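Local coordinates for beta-N-acetylglucosaminidase-like protein Glycoside hydrolase family 20 (Flavobacterium johnsoniae, PDB 6YHH) that probably cleaves terminal N-acetylglucosamine residues from chitin-derived oligosaccharides, acting as a family 20 beta-N-acetylhexosaminidase in bacterial chitin breakdown, at residues F141-L149 against A441-T449; K586-I597 against S624-D635. All coordinates share one frame; numbering follows the deposited sequence.

Interaction 1: residues F141-L149 against A441-T449; sequences FPRFTWRGL and ARILGGEAT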
loop_
_atom_site.group_PDB
_atom_site.type_symbol
_atom_site.label_atom_id
_atom_site.label_comp_id
_atom_site.label_asym_id
_atom_site.label_seq_id
_atom_site.Cartn_x
_atom_site.Cartn_y
_atom_site.Cartn_z
ATOM N N PHE A 141 23.276 -21.121 -8.664
ATOM C CA PHE A 141 22.785 -21.904 -7.578
ATOM C C PHE A 141 23.165 -21.123 -6.309
ATOM O O PHE A 141 24.082 -20.308 -6.328
ATOM C CB PHE A 141 23.492 -23.315 -7.545
ATOM C CG PHE A 141 25.041 -23.225 -7.570
ATOM C CD1 PHE A 141 25.726 -23.173 -8.744
ATOM C CD2 PHE A 141 25.765 -23.066 -6.385
ATOM C CE1 PHE A 141 27.112 -23.029 -8.780
ATOM C CE2 PHE A 141 27.152 -22.986 -6.384
ATOM C CZ PHE A 141 27.818 -22.962 -7.611
ATOM N N PRO A 142 22.469 -21.434 -5.184
ATOM C CA PRO A 142 22.777 -20.728 -3.970
ATOM C C PRO A 142 23.959 -21.286 -3.159
ATOM O O PRO A 142 24.096 -22.521 -2.993
ATOM C CB PRO A 142 21.459 -20.921 -3.134
ATOM C CG PRO A 142 20.906 -22.217 -3.597
ATOM C CD PRO A 142 21.297 -22.292 -5.040
ATOM N N ARG A 143 24.688 -20.391 -2.487
ATOM C CA ARG A 143 25.695 -20.781 -1.536
ATOM C C ARG A 143 25.152 -21.432 -0.298
ATOM O O ARG A 143 25.708 -22.471 0.165
ATOM C CB ARG A 143 26.554 -19.555 -1.161
ATOM C CG ARG A 143 27.721 -19.872 -0.216
ATOM C CD ARG A 143 28.522 -18.611 0.120
ATOM N NE ARG A 143 29.498 -18.956 1.144
ATOM C CZ ARG A 143 29.986 -18.067 2.026
ATOM N NH1 ARG A 143 29.601 -16.798 2.004
ATOM N NH2 ARG A 143 30.809 -18.437 2.993
ATOM N N PHE A 144 24.030 -20.926 0.266
ATOM C CA PHE A 144 23.434 -21.488 1.474
ATOM C C PHE A 144 22.024 -21.859 1.173
ATOM O O PHE A 144 21.329 -21.147 0.368
ATOM C CB PHE A 144 23.409 -20.439 2.635
ATOM C CG PHE A 144 24.780 -20.044 3.121
ATOM C CD1 PHE A 144 25.493 -20.915 3.946
ATOM C CD2 PHE A 144 25.379 -18.830 2.770
ATOM C CE1 PHE A 144 26.782 -20.564 4.374
ATOM C CE2 PHE A 144 26.639 -18.498 3.222
ATOM C CZ PHE A 144 27.327 -19.374 4.041
ATOM N N THR A 145 21.562 -22.871 1.872
ATOM C CA THR A 145 20.190 -23.303 1.666
ATOM C C THR A 145 19.075 -22.501 2.424
ATOM O O THR A 145 17.934 -22.523 1.991
ATOM C CB THR A 145 20.033 -24.850 1.963
ATOM O OG1 THR A 145 18.862 -25.359 1.324
ATOM C CG2 THR A 145 19.974 -25.162 3.434
ATOM N N TRP A 146 19.428 -21.858 3.537
ATOM C CA TRP A 146 18.507 -21.086 4.382
ATOM C C TRP A 146 18.834 -19.651 4.146
ATOM O O TRP A 146 19.869 -19.195 4.540
ATOM C CB TRP A 146 18.705 -21.486 5.864
ATOM C CG TRP A 146 17.740 -20.844 6.784
ATOM C CD1 TRP A 146 17.512 -19.481 6.954
ATOM C CD2 TRP A 146 16.849 -21.520 7.666
ATOM N NE1 TRP A 146 16.539 -19.281 7.920
ATOM C CE2 TRP A 146 16.070 -20.502 8.337
ATOM C CE3 TRP A 146 16.579 -22.860 7.916
ATOM C CZ2 TRP A 146 15.158 -20.820 9.306
ATOM C CZ3 TRP A 146 15.612 -23.179 8.853
ATOM C CH2 TRP A 146 14.925 -22.134 9.541
ATOM N N ARG A 147 17.978 -18.945 3.411
ATOM C CA ARG A 147 18.204 -17.556 3.054
ATOM C C ARG A 147 16.916 -16.782 3.407
ATOM O O ARG A 147 15.949 -16.747 2.640
ATOM C CB ARG A 147 18.550 -17.403 1.581
ATOM C CG ARG A 147 19.684 -18.348 1.171
ATOM C CD ARG A 147 20.034 -18.226 -0.269
ATOM N NE ARG A 147 18.907 -18.362 -1.174
ATOM C CZ ARG A 147 18.321 -19.516 -1.476
ATOM N NH1 ARG A 147 18.851 -20.676 -1.063
ATOM N NH2 ARG A 147 17.260 -19.531 -2.203
ATOM N N GLY A 148 16.929 -16.217 4.626
ATOM C CA GLY A 148 15.707 -15.811 5.298
ATOM C C GLY A 148 15.533 -14.340 5.690
ATOM O O GLY A 148 16.513 -13.567 5.820
ATOM N N LEU A 149 14.278 -13.978 5.807
ATOM C CA LEU A 149 13.855 -12.743 6.512
ATOM C C LEU A 149 12.919 -13.168 7.639
ATOM O O LEU A 149 11.967 -13.898 7.372
ATOM C CB LEU A 149 13.038 -11.767 5.599
ATOM C CG LEU A 149 12.521 -10.478 6.235
ATOM C CD1 LEU A 149 13.589 -9.521 6.709
ATOM C CD2 LEU A 149 11.574 -9.771 5.232
ATOM N N ALA A 441 28.956 -27.931 6.860
ATOM C CA ALA A 441 27.689 -28.287 6.281
ATOM C C ALA A 441 26.543 -28.066 7.258
ATOM O O ALA A 441 25.409 -28.054 6.839
ATOM C CB ALA A 441 27.678 -29.751 5.875
ATOM N N ARG A 442 26.859 -27.904 8.528
ATOM C CA ARG A 442 25.856 -27.570 9.556
ATOM C C ARG A 442 25.447 -26.095 9.495
ATOM O O ARG A 442 24.504 -25.749 10.173
ATOM C CB ARG A 442 26.397 -27.877 10.955
ATOM C CG ARG A 442 26.414 -29.383 11.251
ATOM C CD ARG A 442 26.996 -29.713 12.621
ATOM N NE ARG A 442 27.322 -31.142 12.589
ATOM C CZ ARG A 442 28.493 -31.682 12.941
ATOM N NH1 ARG A 442 29.517 -31.015 13.475
ATOM N NH2 ARG A 442 28.631 -32.990 12.725
ATOM N N ILE A 443 26.201 -25.227 8.814
ATOM C CA ILE A 443 25.796 -23.843 8.670
ATOM C C ILE A 443 24.727 -23.766 7.584
ATOM O O ILE A 443 24.994 -23.826 6.355
ATOM C CB ILE A 443 26.980 -22.952 8.347
ATOM C CG1 ILE A 443 28.041 -23.043 9.449
ATOM C CG2 ILE A 443 26.550 -21.498 8.240
ATOM C CD1 ILE A 443 29.404 -22.450 9.107
ATOM N N LEU A 444 23.499 -23.750 8.004
ATOM C CA LEU A 444 22.399 -23.820 7.032
ATOM C C LEU A 444 22.303 -22.521 6.214
ATOM O O LEU A 444 21.861 -22.539 5.056
ATOM C CB LEU A 444 21.029 -24.048 7.716
ATOM C CG LEU A 444 20.935 -25.324 8.506
ATOM C CD1 LEU A 444 19.596 -25.510 9.203
ATOM C CD2 LEU A 444 21.184 -26.517 7.594
ATOM N N GLY A 445 22.646 -21.380 6.819
ATOM C CA GLY A 445 22.530 -20.116 6.129
ATOM C C GLY A 445 22.325 -18.980 7.102
ATOM O O GLY A 445 22.861 -18.998 8.227
ATOM N N GLY A 446 21.586 -17.958 6.668
ATOM C CA GLY A 446 21.413 -16.762 7.514
ATOM C C GLY A 446 20.045 -16.168 7.324
ATOM O O GLY A 446 19.302 -16.546 6.404
ATOM N N GLU A 447 19.756 -15.207 8.205
ATOM C CA GLU A 447 18.507 -14.535 8.167
ATOM C C GLU A 447 18.570 -13.099 8.673
ATOM O O GLU A 447 19.045 -12.863 9.785
ATOM C CB GLU A 447 17.588 -15.385 8.987
ATOM C CG GLU A 447 16.223 -14.945 9.121
ATOM C CD GLU A 447 15.429 -16.014 9.929
ATOM O OE1 GLU A 447 15.047 -15.684 11.066
ATOM O OE2 GLU A 447 15.176 -17.154 9.430
ATOM N N ALA A 448 18.032 -12.205 7.865
ATOM C CA ALA A 448 17.833 -10.779 8.278
ATOM C C ALA A 448 16.669 -10.770 9.252
ATOM O O ALA A 448 15.638 -11.456 8.986
ATOM C CB ALA A 448 17.542 -9.912 7.079
ATOM N N THR A 449 16.797 -10.026 10.345
ATOM C CA THR A 449 15.736 -9.973 11.341
ATOM C C THR A 449 15.133 -8.588 11.446
ATOM O O THR A 449 15.755 -7.674 11.956
ATOM C CB THR A 449 16.180 -10.377 12.756
ATOM O OG1 THR A 449 17.263 -9.509 13.209
ATOM C CG2 THR A 449 16.633 -11.814 12.794
HETATM O O HOH W 1 23.737 -24.381 3.313
#

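Interaction 2: residues K586-I597 against S624-D635; sequences KAKVAAFFNKWI and SDASQELLLVLD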
loop_
_atom_site.group_PDB
_atom_site.type_symbol
_atom_site.label_atom_id
_atom_site.label_comp_id
_atom_site.label_asym_id
_atom_site.label_seq_id
_atom_site.Cartn_x
_atom_site.Cartn_y
_atom_site.Cartn_z
ATOM N N LYS A 586 37.917 20.712 -5.780
ATOM C CA LYS A 586 37.514 21.664 -4.762
ATOM C C LYS A 586 36.082 22.159 -5.044
ATOM O O LYS A 586 35.246 22.291 -4.131
ATOM C CB LYS A 586 38.430 22.882 -4.758
ATOM C CG LYS A 586 38.164 23.774 -3.573
ATOM C CD LYS A 586 38.728 25.179 -3.798
ATOM C CE LYS A 586 40.148 25.324 -3.451
ATOM N NZ LYS A 586 40.402 26.762 -3.802
ATOM N N ALA A 587 35.798 22.433 -6.318
ATOM C CA ALA A 587 34.457 22.871 -6.705
ATOM C C ALA A 587 33.394 21.781 -6.429
ATOM O O ALA A 587 32.279 22.179 -6.026
ATOM C CB ALA A 587 34.386 23.291 -8.153
ATOM N N LYS A 588 33.735 20.497 -6.556
ATOM C CA LYS A 588 32.757 19.405 -6.236
ATOM C C LYS A 588 32.421 19.434 -4.759
ATOM O O LYS A 588 31.247 19.227 -4.407
ATOM C CB LYS A 588 33.277 18.033 -6.722
ATOM C CG LYS A 588 33.117 17.862 -8.255
ATOM C CD LYS A 588 33.615 16.477 -8.766
ATOM N N VAL A 589 33.402 19.738 -3.921
ATOM C CA VAL A 589 33.164 19.793 -2.468
ATOM C C VAL A 589 32.317 21.041 -2.176
ATOM O O VAL A 589 31.321 21.000 -1.454
ATOM C CB VAL A 589 34.462 19.824 -1.664
ATOM C CG1 VAL A 589 34.190 20.060 -0.206
ATOM C CG2 VAL A 589 35.226 18.544 -1.895
ATOM N N ALA A 590 32.699 22.193 -2.721
ATOM C CA ALA A 590 31.999 23.430 -2.498
ATOM C C ALA A 590 30.509 23.335 -2.925
ATOM O O ALA A 590 29.679 24.003 -2.294
ATOM C CB ALA A 590 32.702 24.562 -3.268
ATOM N N ALA A 591 30.192 22.563 -3.990
ATOM C CA ALA A 591 28.842 22.438 -4.476
ATOM C C ALA A 591 27.905 21.919 -3.345
ATOM O O ALA A 591 26.741 22.339 -3.273
ATOM C CB ALA A 591 28.748 21.513 -5.664
ATOM N N PHE A 592 28.440 21.065 -2.483
ATOM C CA PHE A 592 27.599 20.502 -1.373
ATOM C C PHE A 592 27.325 21.567 -0.368
ATOM O O PHE A 592 26.214 21.694 0.120
ATOM C CB PHE A 592 28.316 19.317 -0.693
ATOM C CG PHE A 592 28.261 18.070 -1.510
ATOM C CD1 PHE A 592 27.136 17.187 -1.450
ATOM C CD2 PHE A 592 29.309 17.736 -2.349
ATOM C CE1 PHE A 592 27.138 15.999 -2.207
ATOM C CE2 PHE A 592 29.281 16.603 -3.114
ATOM C CZ PHE A 592 28.190 15.734 -3.069
ATOM N N PHE A 593 28.326 22.389 -0.074
ATOM C CA PHE A 593 28.099 23.486 0.862
ATOM C C PHE A 593 27.073 24.480 0.357
ATOM O O PHE A 593 26.164 24.917 1.116
ATOM C CB PHE A 593 29.413 24.223 1.159
ATOM C CG PHE A 593 30.479 23.356 1.742
ATOM C CD1 PHE A 593 30.172 22.331 2.660
ATOM C CD2 PHE A 593 31.802 23.611 1.488
ATOM C CE1 PHE A 593 31.165 21.525 3.173
ATOM C CE2 PHE A 593 32.790 22.803 2.014
ATOM C CZ PHE A 593 32.476 21.780 2.851
ATOM N N ASN A 594 27.145 24.872 -0.917
ATOM C CA ASN A 594 26.146 25.763 -1.452
ATOM C C ASN A 594 24.748 25.079 -1.412
ATOM O O ASN A 594 23.716 25.725 -1.086
ATOM C CB ASN A 594 26.494 26.176 -2.861
ATOM C CG ASN A 594 27.658 27.108 -2.901
ATOM O OD1 ASN A 594 28.610 26.943 -3.708
ATOM N ND2 ASN A 594 27.618 28.052 -2.107
ATOM N N LYS A 595 24.696 23.790 -1.693
ATOM C CA LYS A 595 23.441 23.075 -1.652
ATOM C C LYS A 595 22.841 23.071 -0.245
ATOM O O LYS A 595 21.608 23.352 -0.091
ATOM C CB LYS A 595 23.625 21.600 -2.101
ATOM C CG LYS A 595 22.311 20.847 -2.091
ATOM C CD LYS A 595 22.440 19.416 -2.610
ATOM C CE LYS A 595 21.049 18.761 -2.701
ATOM N NZ LYS A 595 21.174 17.429 -3.371
ATOM N N TRP A 596 23.656 22.787 0.763
ATOM C CA TRP A 596 23.140 22.720 2.141
ATOM C C TRP A 596 22.666 24.063 2.676
ATOM O O TRP A 596 21.760 24.172 3.512
ATOM C CB TRP A 596 24.146 22.057 3.028
ATOM C CG TRP A 596 24.412 20.614 2.548
ATOM C CD1 TRP A 596 23.548 19.728 1.932
ATOM C CD2 TRP A 596 25.628 19.898 2.732
ATOM N NE1 TRP A 596 24.180 18.527 1.697
ATOM C CE2 TRP A 596 25.442 18.598 2.208
ATOM C CE3 TRP A 596 26.816 20.198 3.342
ATOM C CZ2 TRP A 596 26.466 17.629 2.236
ATOM C CZ3 TRP A 596 27.814 19.275 3.355
ATOM C CH2 TRP A 596 27.626 17.993 2.799
ATOM N N ILE A 597 23.380 25.136 2.273
ATOM C CA ILE A 597 22.910 26.492 2.585
ATOM C C ILE A 597 21.525 26.703 2.013
ATOM O O ILE A 597 20.625 27.233 2.685
ATOM C CB ILE A 597 23.946 27.487 2.099
ATOM C CG1 ILE A 597 25.207 27.365 2.962
ATOM C CG2 ILE A 597 23.351 28.891 2.119
ATOM C CD1 ILE A 597 26.429 28.059 2.363
ATOM N N SER A 624 24.432 24.357 7.841
ATOM C CA SER A 624 24.491 25.569 7.047
ATOM C C SER A 624 25.586 26.419 7.594
ATOM O O SER A 624 26.400 26.962 6.811
ATOM C CB SER A 624 23.160 26.333 7.095
ATOM O OG SER A 624 23.322 27.576 6.343
ATOM N N ASP A 625 25.641 26.539 8.898
ATOM C CA ASP A 625 26.746 27.372 9.514
ATOM C C ASP A 625 28.101 26.830 9.167
ATOM O O ASP A 625 28.996 27.604 8.775
ATOM C CB ASP A 625 26.598 27.500 11.029
ATOM C CG ASP A 625 25.437 28.366 11.461
ATOM O OD1 ASP A 625 24.812 29.110 10.699
ATOM O OD2 ASP A 625 25.104 28.300 12.636
ATOM N N ALA A 626 28.319 25.524 9.326
ATOM C CA ALA A 626 29.584 24.902 8.956
ATOM C C ALA A 626 29.870 25.099 7.463
ATOM O O ALA A 626 31.031 25.384 7.076
ATOM C CB ALA A 626 29.618 23.449 9.356
ATOM N N SER A 627 28.845 24.923 6.622
ATOM C CA SER A 627 28.985 25.065 5.159
ATOM C C SER A 627 29.474 26.478 4.796
ATOM O O SER A 627 30.403 26.620 3.977
ATOM C CB SER A 627 27.679 24.728 4.472
ATOM O OG SER A 627 27.329 23.359 4.662
ATOM N N GLN A 628 28.866 27.481 5.413
ATOM C CA GLN A 628 29.235 28.879 5.126
ATOM C C GLN A 628 30.708 29.101 5.434
ATOM O O GLN A 628 31.423 29.782 4.672
ATOM C CB GLN A 628 28.355 29.878 5.935
ATOM C CG GLN A 628 26.915 29.983 5.449
ATOM C CD GLN A 628 25.925 30.713 6.423
ATOM O OE1 GLN A 628 26.058 31.877 6.666
ATOM N NE2 GLN A 628 24.868 30.045 6.827
ATOM N N GLU A 629 31.154 28.595 6.549
ATOM C CA GLU A 629 32.560 28.840 6.974
ATOM C C GLU A 629 33.560 28.022 6.123
ATOM O O GLU A 629 34.662 28.520 5.658
ATOM C CB GLU A 629 32.749 28.608 8.465
ATOM C CG GLU A 629 34.113 29.083 9.016
ATOM C CD GLU A 629 34.223 30.609 8.964
ATOM O OE1 GLU A 629 33.222 31.295 9.247
ATOM O OE2 GLU A 629 35.331 31.103 8.646
ATOM N N LEU A 630 33.207 26.764 5.844
ATOM C CA LEU A 630 34.040 25.943 5.036
ATOM C C LEU A 630 34.153 26.462 3.598
ATOM O O LEU A 630 35.200 26.226 2.943
ATOM C CB LEU A 630 33.566 24.493 5.028
ATOM C CG LEU A 630 33.780 23.825 6.396
ATOM C CD1 LEU A 630 33.048 22.485 6.527
ATOM C CD2 LEU A 630 35.242 23.584 6.690
ATOM N N LEU A 631 33.130 27.114 3.062
ATOM C CA LEU A 631 33.314 27.796 1.767
ATOM C C LEU A 631 34.478 28.823 1.868
ATOM O O LEU A 631 35.291 28.966 0.935
ATOM C CB LEU A 631 32.037 28.503 1.320
ATOM C CG LEU A 631 30.953 27.520 0.802
ATOM C CD1 LEU A 631 29.685 28.290 0.670
ATOM C CD2 LEU A 631 31.357 26.964 -0.553
ATOM N N LEU A 632 34.554 29.520 2.984
ATOM C CA LEU A 632 35.650 30.504 3.133
ATOM C C LEU A 632 36.963 29.799 3.344
ATOM O O LEU A 632 37.999 30.203 2.790
ATOM C CB LEU A 632 35.377 31.441 4.290
ATOM C CG LEU A 632 34.127 32.280 4.162
ATOM C CD1 LEU A 632 33.819 32.852 5.509
ATOM C CD2 LEU A 632 34.277 33.378 3.120
ATOM N N VAL A 633 36.964 28.728 4.101
ATOM C CA VAL A 633 38.153 27.903 4.303
ATOM C C VAL A 633 38.716 27.411 2.954
ATOM O O VAL A 633 39.902 27.601 2.672
ATOM C CB VAL A 633 37.879 26.705 5.201
ATOM C CG1 VAL A 633 39.043 25.756 5.239
ATOM C CG2 VAL A 633 37.569 27.102 6.636
ATOM N N LEU A 634 37.865 26.832 2.100
ATOM C CA LEU A 634 38.297 26.320 0.794
ATOM C C LEU A 634 38.946 27.413 -0.080
ATOM O O LEU A 634 39.810 27.096 -0.876
ATOM C CB LEU A 634 37.166 25.644 -0.002
ATOM C CG LEU A 634 36.611 24.257 0.452
ATOM C CD1 LEU A 634 35.444 23.796 -0.421
ATOM C CD2 LEU A 634 37.596 23.116 0.535
ATOM N N ASP A 635 38.502 28.654 0.057
ATOM C CA ASP A 635 39.172 29.802 -0.595
ATOM C C ASP A 635 40.202 30.617 0.215
ATOM O O ASP A 635 40.503 31.748 -0.170
ATOM C CB ASP A 635 38.093 30.714 -1.141
ATOM C CG ASP A 635 37.807 30.423 -2.563
ATOM O OD1 ASP A 635 37.710 29.210 -2.896
ATOM O OD2 ASP A 635 37.781 31.404 -3.352
HETATM O O HOH W 2 21.146 28.645 5.059
#

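Interaction 1: residues F141-L149 against A441-T449
Trp146 and Glu447 make the side-chain hydrogen bond of this strand pair. The indole N-H at NE1 runs in its own ring plane to OE2 of Glu447, 2.9 Å away with an N-H...O angle of 155°. It reaches the anti side of the carboxylate, tilted somewhat out of that group's plane. With CG of Trp146 lying opposite the backbone N (chi1 -175°), the indole is carried alongside strand 443-449. CB of Trp146 rests 3.9 Å from CB of Leu444. Before the strand begins, Phe144 sets its CB 3.6 Å from CA of Gly445, while CE1 of its ring lies beside CG2 of Ile443.

The side chains are carried by a parallel ladder, its strand directions only 6° apart. The amide N of Trp146 binds O of Leu444, N of Gly446 returns to O of Trp146 at 3.0 Å, N of Gly148 reaches O of Gly446, and N of Ala448 meets O of Gly148 at 2.9 Å. Two glycines make the close fit possible: a CB on Gly445 would run into O of Trp146, and one on Gly148 would crowd OE2 of Glu447.

A second shell fixes the first. OE1 of Glu447 is hydrogen-bonded to ND1 of His179, so both carboxylate oxygens are engaged and the group's rotation is restrained. Arg147, on the other face with Leu149 and Ala448, holds O of Phe144 through NH1 at 2.9 Å, in the guanidinium plane, and also binds Glu92 and O of Lys174. Helix 467-476 packs against Arg147 and Ala448. Strand 146-152 pairs on its other edge with 177-184, so this parallel junction of sequence-distant strands is the first-to-last seam that closes the (beta/alpha)8 barrel of the family 20 catalytic domain.

Interaction 2: residues K586-I597 against S624-D635
This is a knobs-into-holes contact between consecutive helices, 583-607 and 617-634, which fold back on each other as a helical hairpin in the C-terminal helical region. The segment axes approach to 8.5 Å, with 141° between their N-to-C directions, so the pair is antiparallel but markedly splayed.

Phe593 is the central knob, seated among Ser627, Leu630, Leu631 and Leu634. Its CG lies beside the backbone N (chi1 -59°), which directs the ring across the interface. CB of Leu630 sits over one face, 3.9 Å from the ring centroid of Phe593, in a CH-pi contact, while CD2 of Leu631 and CD1 of Leu634 come in at the edge. Leu668 and Leu671 of helix 665-671 also touch this ring. With alanine in place of Phe593, the pocket among the three leucines would probably be left partly unfilled and Leu630 would lose its aromatic partner.

The interlocking is mutual. Leu631 fits among Ala590, Phe593, Asn594 and Ile597, its CD1 meeting CD1 of Ile597 at 3.7 Å, and Leu634 occupies the next hole, bounded by Lys586, Val589, Ala590 and Phe593. Ser627 OG, hydrogen-bonded to O of Leu623 within its own helix, lies 3.5 Å from CE3 of Trp596, at the indole edge.

Polar links sit toward the ends. Lys586, bent at its third torsion, brings NZ to O of Leu634 at 3.0 Å in a weak hydrogen bond, with Asp635 as a long salt-bridge partner. At the opposite end one water joins the helices, donating to O of Ile597 at 2.8 Å and hydrogen-bonding OG of Ser624 at 2.7 Å.

The two contacts share no secondary-structure element: their centres lie about 46 Å apart, and even their nearest atoms are about 29 Å from each other. Interaction 1 is almost wholly buried in the catalytic barrel, where backbone amides and carbonyls do most of the joining and a buried carboxylate is tied down by neighbours of the same sheet. Interaction 2 is partly buried in a peripheral helical region; there most backbone bonds stay within each helix, and apolar side chains do most of the joining, with a few polar links toward the ends. The sequence distances differ as well, since 141-149 finds its partner nearly 300 residues on, whereas 586-597 and 624-635 belong to successive helices.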